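Local coordinates for protein esterase (Xanthomonas oryzae pv. oryzae, PDB 3H2G) that hydrolyses esters as a rice cell wall-degrading enzyme of a plant pathogen and probably belongs to the alpha/beta-hydrolase lipases, at residues His86-Leu91 against His136-Ser141; Ala154-Leu159 against Lys195-Val200; Ala184-Ile189 against Leu320-Gln325; Ala203-Pro208 against Glu382-Val387; Asn248-Pro253 against Lys264-Phe269. All coordinates share one frame; numbering follows the deposited sequence.

Contact 1 of 5, residues His86-Leu91 against His136-Ser141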
# COMPACT_ATOMS: atom_id res chain seq x y z
N HIS A 86 -0.32 3.36 -1.16
CA HIS A 86 -1.34 3.66 -0.15
C HIS A 86 -1.99 2.40 0.41
O HIS A 86 -1.92 1.33 -0.21
CB HIS A 86 -2.41 4.61 -0.72
CG HIS A 86 -3.38 3.97 -1.66
ND1 HIS A 86 -3.47 4.32 -2.99
CD2 HIS A 86 -4.35 3.05 -1.44
CE1 HIS A 86 -4.46 3.65 -3.55
NE2 HIS A 86 -5.01 2.88 -2.63
N PRO A 87 -2.63 2.50 1.58
CA PRO A 87 -3.30 1.36 2.22
C PRO A 87 -4.63 0.97 1.58
O PRO A 87 -5.09 1.61 0.63
CB PRO A 87 -3.47 1.83 3.67
CG PRO A 87 -3.71 3.30 3.50
CD PRO A 87 -2.64 3.67 2.47
N THR A 88 -5.25 -0.09 2.10
CA THR A 88 -6.52 -0.58 1.56
C THR A 88 -7.55 0.53 1.38
O THR A 88 -7.82 1.30 2.31
CB THR A 88 -7.12 -1.67 2.47
OG1 THR A 88 -6.14 -2.67 2.73
CG2 THR A 88 -8.33 -2.32 1.78
N GLU A 89 -8.12 0.59 0.19
CA GLU A 89 -9.14 1.59 -0.13
C GLU A 89 -10.34 0.91 -0.78
O GLU A 89 -10.22 0.36 -1.88
CB GLU A 89 -8.56 2.64 -1.09
CG GLU A 89 -9.57 3.71 -1.49
CD GLU A 89 -10.05 4.51 -0.30
OE1 GLU A 89 -9.27 5.32 0.22
OE2 GLU A 89 -11.21 4.31 0.13
N ALA A 90 -11.48 0.95 -0.10
CA ALA A 90 -12.70 0.34 -0.61
C ALA A 90 -13.62 1.33 -1.32
O ALA A 90 -14.56 0.92 -2.00
CB ALA A 90 -13.46 -0.34 0.53
N LEU A 91 -13.36 2.63 -1.16
CA LEU A 91 -14.19 3.64 -1.83
C LEU A 91 -13.61 3.84 -3.22
O LEU A 91 -12.57 4.48 -3.38
CB LEU A 91 -14.18 4.96 -1.06
CG LEU A 91 -15.16 6.03 -1.58
CD1 LEU A 91 -16.59 5.62 -1.27
CD2 LEU A 91 -14.86 7.38 -0.94
N HIS A 136 -10.75 -3.34 -8.49
CA HIS A 136 -9.40 -3.09 -7.99
C HIS A 136 -8.74 -4.42 -7.65
O HIS A 136 -9.25 -5.19 -6.85
CB HIS A 136 -9.39 -2.22 -6.73
CG HIS A 136 -8.03 -2.12 -6.10
ND1 HIS A 136 -7.77 -2.52 -4.81
CD2 HIS A 136 -6.84 -1.75 -6.63
CE1 HIS A 136 -6.48 -2.41 -4.57
NE2 HIS A 136 -5.89 -1.94 -5.66
N PRO A 137 -7.59 -4.71 -8.29
CA PRO A 137 -6.86 -5.96 -8.04
C PRO A 137 -6.16 -5.86 -6.68
O PRO A 137 -4.94 -5.69 -6.60
CB PRO A 137 -5.86 -6.03 -9.19
CG PRO A 137 -6.49 -5.17 -10.27
CD PRO A 137 -7.04 -4.02 -9.47
N TYR A 138 -6.94 -5.95 -5.62
CA TYR A 138 -6.44 -5.87 -4.25
C TYR A 138 -5.37 -6.93 -3.98
O TYR A 138 -5.57 -8.11 -4.24
CB TYR A 138 -7.62 -6.02 -3.28
CG TYR A 138 -7.30 -5.85 -1.81
CD1 TYR A 138 -6.61 -4.73 -1.35
CD2 TYR A 138 -7.72 -6.80 -0.88
CE1 TYR A 138 -6.36 -4.54 0.01
CE2 TYR A 138 -7.48 -6.62 0.49
CZ TYR A 138 -6.80 -5.49 0.92
OH TYR A 138 -6.55 -5.32 2.27
N LEU A 139 -4.22 -6.49 -3.46
CA LEU A 139 -3.11 -7.38 -3.12
C LEU A 139 -2.53 -8.19 -4.29
O LEU A 139 -1.98 -9.28 -4.09
CB LEU A 139 -3.53 -8.32 -1.98
CG LEU A 139 -3.87 -7.59 -0.68
CD1 LEU A 139 -4.48 -8.56 0.33
CD2 LEU A 139 -2.61 -6.94 -0.12
N HIS A 140 -2.65 -7.64 -5.49
CA HIS A 140 -2.13 -8.28 -6.69
C HIS A 140 -0.78 -7.63 -7.00
O HIS A 140 -0.71 -6.53 -7.54
CB HIS A 140 -3.09 -8.06 -7.87
CG HIS A 140 -2.65 -8.73 -9.13
ND1 HIS A 140 -2.47 -8.04 -10.31
CD2 HIS A 140 -2.37 -10.02 -9.41
CE1 HIS A 140 -2.09 -8.88 -11.26
NE2 HIS A 140 -2.03 -10.09 -10.74
N SER A 141 0.29 -8.33 -6.64
CA SER A 141 1.65 -7.83 -6.83
C SER A 141 1.96 -7.21 -8.18
O SER A 141 2.50 -6.10 -8.26
CB SER A 141 2.66 -8.96 -6.55
OG SER A 141 2.46 -9.50 -5.26
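Thr88 and Tyr138 meet through their hydroxyls, Thr88 OG1 lying 2.7 Å from Tyr138 OH in a hydrogen bond whose donor may be either group. The two side chains cross at about a right angle. Tyr138 reaches over with its CG anti to the backbone N (chi1 -175°), and the threonine oxygen arrives at the rim of the phenol, close to the ring plane, where a hydroxyl partner belongs. Thr88 also offers its methyl: CG2 comes to 3.5 Å from Tyr138 CE1, so one branched residue supplies both a polar and an apolar touch, a pairing to which threonine is well suited. On the tyrosine's own segment, Leu139 CG sits 3.7 Å above the centre of the ring and covers that face. The turn that presents Tyr138 is a type II beta turn from Pro137 to His140. Two loops are thus joined, one following strand 79-85 and the other leading into helix 141-162, and Thr88 lies near, without touching, what is probably the catalytic triad of an alpha/beta-hydrolase. Helix 231-246 packs alongside, with Tyr237 stacking on Tyr138 and touching Thr88, while Gln177 of helix 177-192 and Leu275 of helix 275-280 close in around the pair.

Contact 2 of 5, residues Ala154-Leu159 against Lys195-Val200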
# COMPACT_ATOMS: atom_id res chain seq x y z
N ALA A 154 4.93 8.80 -15.32
CA ALA A 154 4.11 9.96 -15.65
C ALA A 154 4.49 11.17 -14.80
O ALA A 154 4.54 12.30 -15.30
CB ALA A 154 2.64 9.62 -15.48
N ALA A 155 4.74 10.94 -13.51
CA ALA A 155 5.12 12.03 -12.62
C ALA A 155 6.42 12.67 -13.10
O ALA A 155 6.59 13.88 -13.02
CB ALA A 155 5.30 11.50 -11.19
N ARG A 156 7.35 11.85 -13.60
CA ARG A 156 8.61 12.38 -14.10
C ARG A 156 8.39 13.33 -15.27
O ARG A 156 9.16 14.28 -15.47
CB ARG A 156 9.54 11.23 -14.52
CG ARG A 156 10.32 10.65 -13.34
CD ARG A 156 11.20 9.48 -13.76
NE ARG A 156 12.23 9.18 -12.76
CZ ARG A 156 13.07 8.15 -12.84
NH1 ARG A 156 13.00 7.32 -13.86
NH2 ARG A 156 13.98 7.96 -11.89
N SER A 157 7.34 13.09 -16.04
CA SER A 157 7.02 13.96 -17.16
C SER A 157 6.52 15.30 -16.61
O SER A 157 6.86 16.37 -17.14
CB SER A 157 5.96 13.33 -18.06
OG SER A 157 6.47 12.16 -18.67
N VAL A 158 5.72 15.24 -15.55
CA VAL A 158 5.22 16.47 -14.94
C VAL A 158 6.41 17.24 -14.38
O VAL A 158 6.53 18.45 -14.56
CB VAL A 158 4.23 16.16 -13.78
CG1 VAL A 158 3.82 17.46 -13.08
CG2 VAL A 158 3.00 15.45 -14.32
N LEU A 159 7.30 16.52 -13.71
CA LEU A 159 8.48 17.12 -13.11
C LEU A 159 9.43 17.71 -14.16
O LEU A 159 10.02 18.77 -13.94
CB LEU A 159 9.22 16.09 -12.25
CG LEU A 159 8.39 15.61 -11.05
CD1 LEU A 159 8.91 14.28 -10.54
CD2 LEU A 159 8.41 16.68 -9.96
N LYS A 195 17.90 0.17 -14.81
CA LYS A 195 18.51 1.28 -15.54
C LYS A 195 17.62 2.52 -15.48
O LYS A 195 18.10 3.64 -15.33
CB LYS A 195 18.78 0.92 -17.00
CG LYS A 195 19.41 2.07 -17.78
CD LYS A 195 19.67 1.73 -19.24
CE LYS A 195 20.29 2.92 -19.97
NZ LYS A 195 20.62 2.62 -21.39
N GLU A 196 16.31 2.31 -15.60
CA GLU A 196 15.35 3.41 -15.58
C GLU A 196 15.16 4.03 -14.19
O GLU A 196 15.00 5.25 -14.07
CB GLU A 196 13.99 2.93 -16.10
CG GLU A 196 12.91 4.00 -16.15
CD GLU A 196 11.63 3.50 -16.77
OE1 GLU A 196 10.65 4.27 -16.85
OE2 GLU A 196 11.60 2.32 -17.17
N PHE A 197 15.18 3.20 -13.16
CA PHE A 197 15.00 3.66 -11.79
C PHE A 197 16.19 3.27 -10.91
O PHE A 197 16.37 2.09 -10.60
CB PHE A 197 13.73 3.04 -11.19
CG PHE A 197 12.48 3.39 -11.93
CD1 PHE A 197 11.90 4.65 -11.79
CD2 PHE A 197 11.88 2.47 -12.78
CE1 PHE A 197 10.74 4.98 -12.49
CE2 PHE A 197 10.71 2.79 -13.47
CZ PHE A 197 10.14 4.05 -13.33
N HIS A 198 16.98 4.26 -10.51
CA HIS A 198 18.14 4.01 -9.66
C HIS A 198 17.63 3.90 -8.23
O HIS A 198 17.61 4.87 -7.48
CB HIS A 198 19.15 5.16 -9.78
CG HIS A 198 20.33 5.03 -8.86
ND1 HIS A 198 20.82 3.81 -8.44
CD2 HIS A 198 21.14 5.97 -8.32
CE1 HIS A 198 21.88 4.01 -7.68
NE2 HIS A 198 22.10 5.31 -7.59
N LEU A 199 17.22 2.69 -7.87
CA LEU A 199 16.67 2.40 -6.55
C LEU A 199 17.76 2.32 -5.49
O LEU A 199 18.64 1.46 -5.56
CB LEU A 199 15.89 1.09 -6.63
CG LEU A 199 14.94 0.69 -5.49
CD1 LEU A 199 13.90 1.78 -5.26
CD2 LEU A 199 14.26 -0.62 -5.87
N VAL A 200 17.70 3.20 -4.50
CA VAL A 200 18.71 3.23 -3.44
C VAL A 200 18.17 2.90 -2.05
O VAL A 200 18.95 2.72 -1.11
CB VAL A 200 19.41 4.60 -3.37
CG1 VAL A 200 20.14 4.88 -4.68
CG2 VAL A 200 18.40 5.70 -3.08
O HOH W 1 16.74 6.82 -11.63
O HOH W 2 11.04 6.94 -16.01
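Arg156 sends its side chain off the helix with CG anti to the carbonyl carbon (chi1 -84°) and then runs extended from CG to NE, long enough to carry the guanidinium across to Glu196 and Phe197. Phe197, its CG likewise beside the backbone N, brings its ring atom CE1 over one face of the guanidinium, 3.5 Å from Arg156 NH1. The planes of guanidinium and ring are only 21° apart. At its edge the same NH1 donates to the carbonyl Glu196 O at 2.9 Å with a nearly straight N-H...O angle of 172°. The acceptor stays in the guanidinium plane, whereas the donor stands above the carbonyl plane. Two waters widen the grip: one accepts from Arg156 NH1 (2.9 Å) and donates to Glu196 OE1, the other accepts from Arg156 NH2 and from His198 N. The Glu196 carboxylate has its direct salt bridge with Arg153, one helical turn earlier. Arginine suits this partly exposed place because its flat end can take an aromatic carbon over one face while its rim makes several bonds. The contact ties helix 141-162 to the loop entering strand 198-205, the kind of helix-to-sheet joint found in an alpha/beta-hydrolase fold, where helices flank a largely parallel sheet.

Contact 3 of 5, residues Ala184-Ile189 against Leu320-Gln325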
# COMPACT_ATOMS: atom_id res chain seq x y z
N ALA A 184 6.47 -5.23 -3.82
CA ALA A 184 6.21 -5.81 -5.13
C ALA A 184 6.84 -4.94 -6.21
O ALA A 184 7.36 -5.44 -7.21
CB ALA A 184 4.71 -5.94 -5.37
N THR A 185 6.78 -3.63 -6.00
CA THR A 185 7.36 -2.68 -6.95
C THR A 185 8.88 -2.80 -6.91
O THR A 185 9.55 -2.74 -7.95
CB THR A 185 6.94 -1.23 -6.60
OG1 THR A 185 5.51 -1.12 -6.65
CG2 THR A 185 7.56 -0.24 -7.58
N GLN A 186 9.43 -2.97 -5.72
CA GLN A 186 10.88 -3.11 -5.58
C GLN A 186 11.36 -4.35 -6.32
O GLN A 186 12.37 -4.32 -7.03
CB GLN A 186 11.26 -3.22 -4.10
CG GLN A 186 12.72 -3.58 -3.89
CD GLN A 186 13.07 -3.82 -2.44
OE1 GLN A 186 12.20 -3.77 -1.56
NE2 GLN A 186 14.34 -4.09 -2.17
N ARG A 187 10.65 -5.45 -6.14
CA ARG A 187 11.02 -6.70 -6.80
C ARG A 187 11.03 -6.56 -8.32
O ARG A 187 11.94 -7.04 -8.98
CB ARG A 187 10.06 -7.82 -6.39
CG ARG A 187 10.44 -9.19 -6.96
CD ARG A 187 9.50 -10.29 -6.50
NE ARG A 187 8.14 -10.07 -6.96
CZ ARG A 187 7.13 -10.91 -6.75
NH1 ARG A 187 7.35 -12.04 -6.07
NH2 ARG A 187 5.92 -10.64 -7.20
N GLU A 188 10.02 -5.89 -8.85
CA GLU A 188 9.90 -5.69 -10.30
C GLU A 188 10.99 -4.79 -10.87
O GLU A 188 11.56 -5.09 -11.92
CB GLU A 188 8.52 -5.11 -10.63
CG GLU A 188 8.26 -4.84 -12.11
CD GLU A 188 8.36 -6.09 -12.97
OE1 GLU A 188 8.13 -7.21 -12.44
OE2 GLU A 188 8.66 -5.96 -14.17
N ILE A 189 11.29 -3.70 -10.18
CA ILE A 189 12.33 -2.79 -10.66
C ILE A 189 13.70 -3.47 -10.65
O ILE A 189 14.45 -3.39 -11.61
CB ILE A 189 12.37 -1.50 -9.81
CG1 ILE A 189 11.08 -0.69 -10.04
CG2 ILE A 189 13.60 -0.67 -10.16
CD1 ILE A 189 10.99 0.59 -9.21
N LEU A 320 8.04 -13.48 -0.99
CA LEU A 320 9.11 -14.09 -0.22
C LEU A 320 10.27 -14.72 -0.99
O LEU A 320 11.42 -14.62 -0.58
CB LEU A 320 8.51 -15.17 0.70
CG LEU A 320 7.32 -14.77 1.57
CD1 LEU A 320 6.72 -16.01 2.24
CD2 LEU A 320 7.76 -13.75 2.62
N GLU A 321 9.96 -15.37 -2.11
CA GLU A 321 10.97 -16.07 -2.89
C GLU A 321 11.82 -15.27 -3.86
O GLU A 321 11.71 -15.42 -5.08
CB GLU A 321 10.33 -17.25 -3.62
CG GLU A 321 9.60 -18.20 -2.69
CD GLU A 321 9.03 -19.40 -3.41
OE1 GLU A 321 8.31 -19.21 -4.41
OE2 GLU A 321 9.31 -20.54 -2.97
N TRP A 322 12.68 -14.42 -3.32
CA TRP A 322 13.58 -13.62 -4.13
C TRP A 322 14.68 -13.04 -3.25
O TRP A 322 14.63 -13.17 -2.02
CB TRP A 322 12.83 -12.50 -4.86
CG TRP A 322 12.11 -11.52 -3.99
CD1 TRP A 322 11.07 -11.77 -3.15
CD2 TRP A 322 12.37 -10.11 -3.90
NE1 TRP A 322 10.65 -10.61 -2.54
CE2 TRP A 322 11.44 -9.57 -2.99
CE3 TRP A 322 13.30 -9.25 -4.51
CZ2 TRP A 322 11.41 -8.21 -2.66
CZ3 TRP A 322 13.27 -7.89 -4.18
CH2 TRP A 322 12.33 -7.39 -3.27
N ALA A 323 15.68 -12.44 -3.88
CA ALA A 323 16.81 -11.87 -3.15
C ALA A 323 16.91 -10.37 -3.39
O ALA A 323 17.40 -9.93 -4.42
CB ALA A 323 18.11 -12.57 -3.59
N PRO A 324 16.43 -9.56 -2.42
CA PRO A 324 16.46 -8.10 -2.54
C PRO A 324 17.89 -7.58 -2.65
O PRO A 324 18.77 -7.99 -1.89
CB PRO A 324 15.77 -7.63 -1.26
CG PRO A 324 14.83 -8.77 -0.94
CD PRO A 324 15.71 -9.97 -1.20
N GLN A 325 18.11 -6.67 -3.60
CA GLN A 325 19.43 -6.10 -3.83
C GLN A 325 19.55 -4.69 -3.25
O GLN A 325 20.65 -4.22 -2.93
CB GLN A 325 19.73 -6.05 -5.33
CG GLN A 325 21.14 -5.61 -5.68
CD GLN A 325 22.14 -6.76 -5.67
OE1 GLN A 325 21.85 -7.85 -5.18
NE2 GLN A 325 23.33 -6.50 -6.22
O HOH W 3 9.45 -13.71 -6.48
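Gln186 is the first residue of the helical segment 184-189 to reach Trp322, and it does so at the indole rim: its CD lies in the ring plane, 3.7 Å from Trp322 CH2, with the amide turned 87° to the indole. Its NE2 also comes within 3.9 Å of Pro324 CB. The buried amide is well satisfied elsewhere, NE2 by Glu190 and Thr328 and OE1 by Ser202, which suits a glutamine to this buried position. One residue on, Arg187 covers a face of the indole. Its CB stands 3.7 Å from the centroid of the six-membered ring, 5° off the normal, a CH-pi contact; CG and CD continue over the bicycle because CG is anti to the backbone N (chi1 -176°). Helix 177-192 follows the probable nucleophile elbow of the alpha/beta-hydrolase fold, and here one flank of it meets the loop before strand 328-332. Beyond CD the arginine bends, leaving its charged end too far for more than a weak cation-pi attraction; a water links Arg187 NH1, by a weak bond, to Glu321 O. Across the indole from Arg187, Pro324 CG lies 3.6 Å above the opposite face, so the broad ring is sandwiched between aliphatic groups, while Trp322 NE1 bonds to Leu319 O.

Contact 4 of 5, residues Ala203-Pro208 against Glu382-Val387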
# COMPACT_ATOMS: atom_id res chain seq x y z
N ALA A 203 11.48 0.95 1.90
CA ALA A 203 11.03 0.82 3.28
C ALA A 203 9.55 0.45 3.39
O ALA A 203 8.71 1.29 3.72
CB ALA A 203 11.30 2.12 4.05
N PRO A 204 9.21 -0.82 3.10
CA PRO A 204 7.81 -1.27 3.18
C PRO A 204 7.36 -1.19 4.64
O PRO A 204 8.12 -1.54 5.55
CB PRO A 204 7.87 -2.72 2.69
CG PRO A 204 9.08 -2.73 1.80
CD PRO A 204 10.07 -1.88 2.56
N ILE A 205 6.13 -0.74 4.87
CA ILE A 205 5.60 -0.61 6.22
C ILE A 205 4.38 -1.48 6.49
O ILE A 205 3.37 -1.40 5.78
CB ILE A 205 5.22 0.86 6.51
CG1 ILE A 205 6.44 1.76 6.33
CG2 ILE A 205 4.65 1.00 7.92
CD1 ILE A 205 6.11 3.25 6.31
N SER A 206 4.47 -2.32 7.52
CA SER A 206 3.36 -3.19 7.93
C SER A 206 2.65 -3.91 6.78
O SER A 206 1.42 -3.99 6.76
CB SER A 206 2.35 -2.37 8.73
OG SER A 206 3.00 -1.68 9.79
N GLY A 207 3.42 -4.44 5.84
CA GLY A 207 2.84 -5.15 4.72
C GLY A 207 2.76 -6.66 4.91
O GLY A 207 3.60 -7.24 5.59
N PRO A 208 1.75 -7.32 4.31
CA PRO A 208 1.59 -8.77 4.43
C PRO A 208 2.41 -9.50 3.37
O PRO A 208 1.86 -10.12 2.46
CB PRO A 208 0.09 -8.95 4.22
CG PRO A 208 -0.21 -7.90 3.20
CD PRO A 208 0.57 -6.70 3.70
N GLU A 382 2.37 6.64 10.54
CA GLU A 382 3.25 7.78 10.77
C GLU A 382 4.50 7.42 11.56
O GLU A 382 5.58 7.92 11.25
CB GLU A 382 2.51 8.92 11.46
CG GLU A 382 3.41 10.15 11.65
CD GLU A 382 2.67 11.38 12.12
OE1 GLU A 382 1.91 11.27 13.11
OE2 GLU A 382 2.85 12.45 11.51
N SER A 383 4.37 6.56 12.56
CA SER A 383 5.52 6.17 13.37
C SER A 383 6.62 5.56 12.51
O SER A 383 7.80 5.91 12.65
CB SER A 383 5.11 5.15 14.44
OG SER A 383 4.27 5.76 15.41
N CYS A 384 6.24 4.66 11.62
CA CYS A 384 7.20 4.02 10.73
C CYS A 384 7.73 4.96 9.66
O CYS A 384 8.90 4.87 9.28
CB CYS A 384 6.58 2.79 10.08
SG CYS A 384 6.71 1.27 11.07
N ILE A 385 6.88 5.84 9.15
CA ILE A 385 7.34 6.78 8.13
C ILE A 385 8.51 7.57 8.74
O ILE A 385 9.55 7.75 8.11
CB ILE A 385 6.22 7.77 7.71
CG1 ILE A 385 5.26 7.07 6.74
CG2 ILE A 385 6.83 9.00 7.04
CD1 ILE A 385 4.05 7.90 6.37
N VAL A 386 8.33 8.02 9.98
CA VAL A 386 9.37 8.78 10.66
C VAL A 386 10.63 7.94 10.87
O VAL A 386 11.73 8.38 10.57
CB VAL A 386 8.87 9.31 12.02
CG1 VAL A 386 10.02 9.91 12.82
CG2 VAL A 386 7.78 10.35 11.80
N VAL A 387 10.45 6.72 11.38
CA VAL A 387 11.58 5.83 11.64
C VAL A 387 12.38 5.43 10.40
O VAL A 387 13.61 5.50 10.41
CB VAL A 387 11.11 4.54 12.36
CG1 VAL A 387 12.23 3.51 12.39
CG2 VAL A 387 10.68 4.89 13.78
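Ile205 presses on Cys384 at the tight end of this contact: CG2 of the isoleucine is 3.4 Å from Cys384 CB, closer than carbon atoms usually pack. The approach is made by the short branch, which stands anti to the backbone N, and CG2 meets the sulfur as well, lying 3.8 Å from Cys384 SG. The other branch, with CG1 anti to the carbonyl carbon (chi1 -58°), carries CD1 past the cysteine to the next helical residue. There it rests 3.9 Å from Ile385 CG1, an ordinary van der Waals spacing and the looser part of the interface. Beta-branched isoleucine fits a strand end that must fill two directions at once. This is the junction of strand 198-205 with helix 376-396, which covers one side of the central sheet as helices do in alpha/beta-hydrolases. Cys384 is fixed further by its disulfide to Cys331 on the adjacent strand 328-332, so the helix is joined to the sheet by a covalent bond beside the apolar contact. All three touching residues are buried; the more open flank begins at the neighbouring helical positions, where Glu382 and Val386 are partly exposed. Glu382, whose CB points away from the strand, forms a salt bridge with Arg112, and Ile385 turns its own CB away too, packing against Pro108 and Leu113 of helix 108-114.

Contact 5 of 5, residues Asn248-Pro253 against Lys264-Phe269; sequences NIYLEP and KVEPLF
Tyr250 OH donates to Glu266 OE2 at 2.7 Å, the short polar bond on which this contact turns. The two side chains approach from opposite directions. The carboxylate oxygen lies at the edge of the phenol, in the ring plane, yet the hydroxyl meets OE2 from 36° above the carboxylate plane, and the two flat groups are 52° apart. Tyr250 gets there with CG between the backbone N and carbonyl carbon (chi1 61°), while Glu266 stays extended beyond CG and so spans the distance. Pro253 flanks the acid: its CG is 3.6 Å from Glu266 CD, the side chains crossing at about a right angle, and its CA lies over one face of the Tyr250 ring. The rigid proline thus touches both partners of the bond. Only ten residues, most of them loop, separate the segments, and the contact closes this excursion between helices 231-246 and 275-280. A carboxylate accepting from a phenol beside apolar carbon would be expected to be ionised, its charge partly stabilised by the phenol's hydrogen bond.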
# COMPACT_ATOMS: atom_id res chain seq x y z
N ASN A 248 -10.91 -17.76 -10.89
CA ASN A 248 -10.77 -19.19 -10.62
C ASN A 248 -11.25 -19.65 -9.25
O ASN A 248 -10.87 -20.72 -8.79
CB ASN A 248 -9.31 -19.60 -10.81
CG ASN A 248 -8.38 -18.91 -9.84
OD1 ASN A 248 -8.81 -18.08 -9.02
ND2 ASN A 248 -7.09 -19.24 -9.91
N ILE A 249 -12.08 -18.85 -8.59
CA ILE A 249 -12.57 -19.23 -7.28
C ILE A 249 -14.03 -19.67 -7.29
O ILE A 249 -14.37 -20.73 -6.76
CB ILE A 249 -12.42 -18.08 -6.25
CG1 ILE A 249 -10.96 -17.61 -6.22
CG2 ILE A 249 -12.82 -18.57 -4.86
CD1 ILE A 249 -10.72 -16.39 -5.35
N TYR A 250 -14.89 -18.85 -7.90
CA TYR A 250 -16.32 -19.17 -7.96
C TYR A 250 -17.05 -18.57 -9.15
O TYR A 250 -16.60 -17.57 -9.73
CB TYR A 250 -17.00 -18.70 -6.67
CG TYR A 250 -16.92 -17.20 -6.42
CD1 TYR A 250 -17.75 -16.31 -7.11
CD2 TYR A 250 -16.01 -16.67 -5.51
CE1 TYR A 250 -17.68 -14.93 -6.89
CE2 TYR A 250 -15.93 -15.30 -5.28
CZ TYR A 250 -16.77 -14.43 -5.97
OH TYR A 250 -16.69 -13.08 -5.74
N LEU A 251 -18.17 -19.18 -9.52
CA LEU A 251 -18.99 -18.69 -10.62
C LEU A 251 -20.00 -17.74 -9.98
O LEU A 251 -20.32 -16.68 -10.53
CB LEU A 251 -19.73 -19.84 -11.31
CG LEU A 251 -20.72 -19.44 -12.41
CD1 LEU A 251 -19.97 -18.79 -13.57
CD2 LEU A 251 -21.47 -20.68 -12.88
N GLU A 252 -20.51 -18.13 -8.82
CA GLU A 252 -21.48 -17.34 -8.06
C GLU A 252 -20.92 -17.16 -6.65
O GLU A 252 -20.41 -18.11 -6.06
CB GLU A 252 -22.83 -18.06 -7.98
CG GLU A 252 -23.41 -18.44 -9.33
CD GLU A 252 -24.78 -19.09 -9.20
OE1 GLU A 252 -24.91 -20.08 -8.45
OE2 GLU A 252 -25.73 -18.60 -9.86
N PRO A 253 -21.02 -15.95 -6.08
CA PRO A 253 -20.52 -15.66 -4.73
C PRO A 253 -21.07 -16.59 -3.66
O PRO A 253 -20.44 -16.79 -2.63
CB PRO A 253 -20.96 -14.21 -4.51
CG PRO A 253 -20.96 -13.64 -5.90
CD PRO A 253 -21.60 -14.74 -6.70
N LYS A 264 -24.55 -9.25 -1.65
CA LYS A 264 -24.15 -7.87 -1.42
C LYS A 264 -22.66 -7.58 -1.32
O LYS A 264 -22.25 -6.42 -1.29
CB LYS A 264 -24.83 -7.34 -0.15
CG LYS A 264 -24.33 -8.01 1.12
CD LYS A 264 -24.89 -7.31 2.37
CE LYS A 264 -24.38 -5.88 2.49
NZ LYS A 264 -24.92 -5.19 3.70
N VAL A 265 -21.84 -8.63 -1.28
CA VAL A 265 -20.40 -8.43 -1.12
C VAL A 265 -19.61 -7.88 -2.31
O VAL A 265 -18.74 -7.02 -2.12
CB VAL A 265 -19.72 -9.73 -0.62
CG1 VAL A 265 -19.82 -10.82 -1.68
CG2 VAL A 265 -18.27 -9.46 -0.26
N GLU A 266 -19.89 -8.34 -3.52
CA GLU A 266 -19.11 -7.86 -4.66
C GLU A 266 -19.16 -6.35 -4.93
O GLU A 266 -18.12 -5.72 -5.13
CB GLU A 266 -19.49 -8.64 -5.93
CG GLU A 266 -19.16 -10.14 -5.82
CD GLU A 266 -19.07 -10.83 -7.17
OE1 GLU A 266 -20.06 -10.78 -7.94
OE2 GLU A 266 -18.02 -11.43 -7.46
N PRO A 267 -20.36 -5.74 -4.91
CA PRO A 267 -20.47 -4.29 -5.15
C PRO A 267 -19.75 -3.40 -4.13
O PRO A 267 -19.58 -2.21 -4.36
CB PRO A 267 -21.98 -4.06 -5.14
CG PRO A 267 -22.53 -5.37 -5.60
CD PRO A 267 -21.69 -6.36 -4.85
N LEU A 268 -19.32 -3.98 -3.01
CA LEU A 268 -18.65 -3.21 -1.96
C LEU A 268 -17.13 -3.09 -2.11
O LEU A 268 -16.52 -2.21 -1.50
CB LEU A 268 -18.93 -3.84 -0.59
CG LEU A 268 -20.36 -3.95 -0.06
CD1 LEU A 268 -20.35 -4.83 1.19
CD2 LEU A 268 -20.90 -2.55 0.26
N PHE A 269 -16.53 -3.96 -2.91
CA PHE A 269 -15.08 -3.97 -3.03
C PHE A 269 -14.48 -3.85 -4.42
O PHE A 269 -14.19 -4.86 -5.06
CB PHE A 269 -14.56 -5.25 -2.36
CG PHE A 269 -14.96 -5.37 -0.91
CD1 PHE A 269 -14.39 -4.55 0.06
CD2 PHE A 269 -15.91 -6.31 -0.51
CE1 PHE A 269 -14.76 -4.65 1.40
CE2 PHE A 269 -16.29 -6.42 0.83
CZ PHE A 269 -15.71 -5.58 1.78

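Contact 4 is the most deeply apolar of the five, all its touching residues being buried, whereas contacts 1, 2, 3 and 5 are partly buried and bring in hydroxyls, charges or water. Contacts 2 and 4 use opposite ends of strand 198-205: an arginine of helix 141-162 with waters at the loop entering it, isoleucine and a disulfide-bonded cysteine at its close. Contact 3 has its first segment on the preceding helix 177-192 and touches contact 2 through Ile189 and Phe197. It also meets contact 1, where Ser141 packs on Ala184. Contacts 1 and 5 each rest on one short hydroxyl bond between loops, but the centre of contact 1 is about 7 Å from the chain's centre in space, that of contact 5 about 23 Å.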